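Local coordinates for protein putative type 11 methyltransferase (Sulfolobus solfataricus, PDB 3I9F) that probably acts as an S-adenosylmethionine-dependent methyltransferase and binds zinc ions, at residues G135-S138 against N139-V142. Numbering follows the deposited sequence.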
ATOM      1  N   GLY B 135     -14.313 -25.755  -1.520  1.00 37.20           N
ATOM      2  CA  GLY B 135     -14.800 -25.648  -0.161  1.00 36.44           C
ATOM      3  C   GLY B 135     -14.495 -24.281   0.431  1.00 36.54           C
ATOM      4  O   GLY B 135     -15.338 -23.709   1.079  1.00 37.17           O
ATOM      5  N   TRP B 136     -13.306 -23.737   0.184  1.00 36.34           N
ATOM      6  CA  TRP B 136     -12.952 -22.391   0.664  1.00 36.29           C
ATOM      7  C   TRP B 136     -13.528 -21.250  -0.189  1.00 37.43           C
ATOM      8  O   TRP B 136     -14.004 -20.205   0.319  1.00 36.47           O
ATOM      9  CB  TRP B 136     -11.431 -22.226   0.697  1.00 35.24           C
ATOM     10  CG  TRP B 136     -10.823 -23.115   1.652  1.00 33.76           C
ATOM     11  CD1 TRP B 136     -10.208 -24.308   1.397  1.00 34.03           C
ATOM     12  CD2 TRP B 136     -10.782 -22.937   3.048  1.00 31.63           C
ATOM     13  NE1 TRP B 136      -9.797 -24.880   2.554  1.00 31.47           N
ATOM     14  CE2 TRP B 136     -10.137 -24.058   3.591  1.00 32.29           C
ATOM     15  CE3 TRP B 136     -11.263 -21.950   3.906  1.00 33.67           C
ATOM     16  CZ2 TRP B 136      -9.913 -24.207   4.968  1.00 32.12           C
ATOM     17  CZ3 TRP B 136     -11.044 -22.097   5.267  1.00 33.71           C
ATOM     18  CH2 TRP B 136     -10.388 -23.233   5.783  1.00 31.69           C
ATOM     19  N   PHE B 137     -13.420 -21.433  -1.496  1.00 38.42           N
ATOM     20  CA  PHE B 137     -13.881 -20.452  -2.432  1.00 39.33           C
ATOM     21  C   PHE B 137     -15.295 -20.807  -2.829  1.00 41.37           C
ATOM     22  O   PHE B 137     -15.603 -20.899  -4.005  1.00 41.66           O
ATOM     23  CB  PHE B 137     -12.952 -20.430  -3.630  1.00 38.89           C
ATOM     24  CG  PHE B 137     -11.599 -19.832  -3.339  1.00 37.70           C
ATOM     25  CD1 PHE B 137     -11.350 -18.503  -3.606  1.00 37.76           C
ATOM     26  CD2 PHE B 137     -10.579 -20.597  -2.792  1.00 36.17           C
ATOM     27  CE1 PHE B 137     -10.127 -17.947  -3.338  1.00 36.53           C
ATOM     28  CE2 PHE B 137      -9.366 -20.058  -2.537  1.00 33.73           C
ATOM     29  CZ  PHE B 137      -9.133 -18.728  -2.803  1.00 36.73           C
ATOM     30  N   SER B 138     -16.163 -20.960  -1.827  1.00 43.66           N
ATOM     31  CA  SER B 138     -17.527 -21.477  -2.008  1.00 45.33           C
ATOM     32  C   SER B 138     -18.562 -20.494  -2.579  1.00 46.01           C
ATOM     33  O   SER B 138     -19.683 -20.921  -2.878  1.00 46.40           O
ATOM     34  CB  SER B 138     -18.045 -21.935  -0.657  1.00 46.06           C
ATOM     35  OG  SER B 138     -18.046 -20.806   0.220  1.00 47.73           O
ATOM     36  N   ASN B 139     -18.213 -19.208  -2.683  1.00 46.37           N
ATOM     37  CA  ASN B 139     -19.046 -18.218  -3.375  1.00 47.58           C
ATOM     38  C   ASN B 139     -18.540 -18.009  -4.808  1.00 47.41           C
ATOM     39  O   ASN B 139     -18.739 -16.940  -5.409  1.00 46.87           O
ATOM     40  CB  ASN B 139     -19.023 -16.874  -2.643  1.00 48.03           C
ATOM     41  CG  ASN B 139     -19.330 -17.007  -1.155  1.00 51.58           C
ATOM     42  OD1 ASN B 139     -18.411 -16.939  -0.284  1.00 57.68           O
ATOM     43  ND2 ASN B 139     -20.606 -17.226  -0.841  1.00 52.01           N
ATOM     44  N   PHE B 140     -17.838 -19.014  -5.336  1.00 47.04           N
ATOM     45  CA  PHE B 140     -17.213 -18.899  -6.648  1.00 46.59           C
ATOM     46  C   PHE B 140     -17.441 -20.160  -7.422  1.00 46.44           C
ATOM     47  O   PHE B 140     -17.636 -21.222  -6.851  1.00 46.26           O
ATOM     48  CB  PHE B 140     -15.706 -18.670  -6.523  1.00 46.61           C
ATOM     49  CG  PHE B 140     -15.340 -17.397  -5.819  1.00 45.71           C
ATOM     50  CD1 PHE B 140     -14.955 -16.292  -6.531  1.00 43.86           C
ATOM     51  CD2 PHE B 140     -15.373 -17.321  -4.432  1.00 44.10           C
ATOM     52  CE1 PHE B 140     -14.643 -15.127  -5.871  1.00 43.92           C
ATOM     53  CE2 PHE B 140     -15.075 -16.164  -3.780  1.00 42.13           C
ATOM     54  CZ  PHE B 140     -14.708 -15.072  -4.487  1.00 43.50           C
ATOM     55  N   VAL B 141     -17.380 -20.044  -8.732  1.00 47.10           N
ATOM     56  CA  VAL B 141     -17.455 -21.220  -9.608  1.00 47.95           C
ATOM     57  C   VAL B 141     -16.268 -21.229 -10.534  1.00 47.60           C
ATOM     58  O   VAL B 141     -15.745 -20.183 -10.877  1.00 46.79           O
ATOM     59  CB  VAL B 141     -18.828 -21.318 -10.434  1.00 48.36           C
ATOM     60  CG1 VAL B 141     -19.867 -22.113  -9.613  1.00 48.53           C
ATOM     61  CG2 VAL B 141     -19.386 -19.950 -10.800  1.00 47.66           C
ATOM     62  N   VAL B 142     -15.848 -22.425 -10.924  1.00 48.24           N
ATOM     63  CA  VAL B 142     -14.818 -22.561 -11.942  1.00 48.93           C
ATOM     64  C   VAL B 142     -15.363 -22.157 -13.294  1.00 50.41           C
ATOM     65  O   VAL B 142     -16.413 -22.640 -13.709  1.00 49.84           O
ATOM     66  CB  VAL B 142     -14.302 -23.993 -12.098  1.00 48.81           C
ATOM     67  CG1 VAL B 142     -13.169 -24.008 -13.156  1.00 47.89           C
ATOM     68  CG2 VAL B 142     -13.808 -24.536 -10.759  1.00 47.46           C
TER
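Phe137 and Phe140 meet across the two ends of a type I beta turn, with Ser138 and Asn139 at its corners. The turn is closed by a weak hydrogen bond from Phe140 N to Phe137 O, 3.2 Å long and bent to 127° at the hydrogen. Phe137 CB lies 4.0 Å from Phe140 CD2, an apolar contact between the stem of Phe137 and the near edge of the Phe140 ring. CG of Phe137 stands beside the backbone N (chi1 -71°), and Phe140 has nearly the same first torsion. Both rings lie on the same side of the turn. Further out, Phe137 CD1 stands 4.2 Å above the plane of the Phe140 ring, toward its rim. The pair is T-shaped: the edge of the Phe137 ring points toward the face of Phe140, with centroids 5.9 Å apart and planes at 72°. The Phe137 ring also meets the ring of Phe85. Phe137 O lies near the plane of the Phe140 ring, at its edge, 3.6 Å from Phe140 CD2. Asn139 uses OD1 to accept a hydrogen bond from Lys99. The turn links helix 130-136 to strand 140-146, an outermost strand of the mixed, Rossmann-like methyltransferase sheet. Both buried rings pack against helix 91-101 and the adjacent strand 152-159.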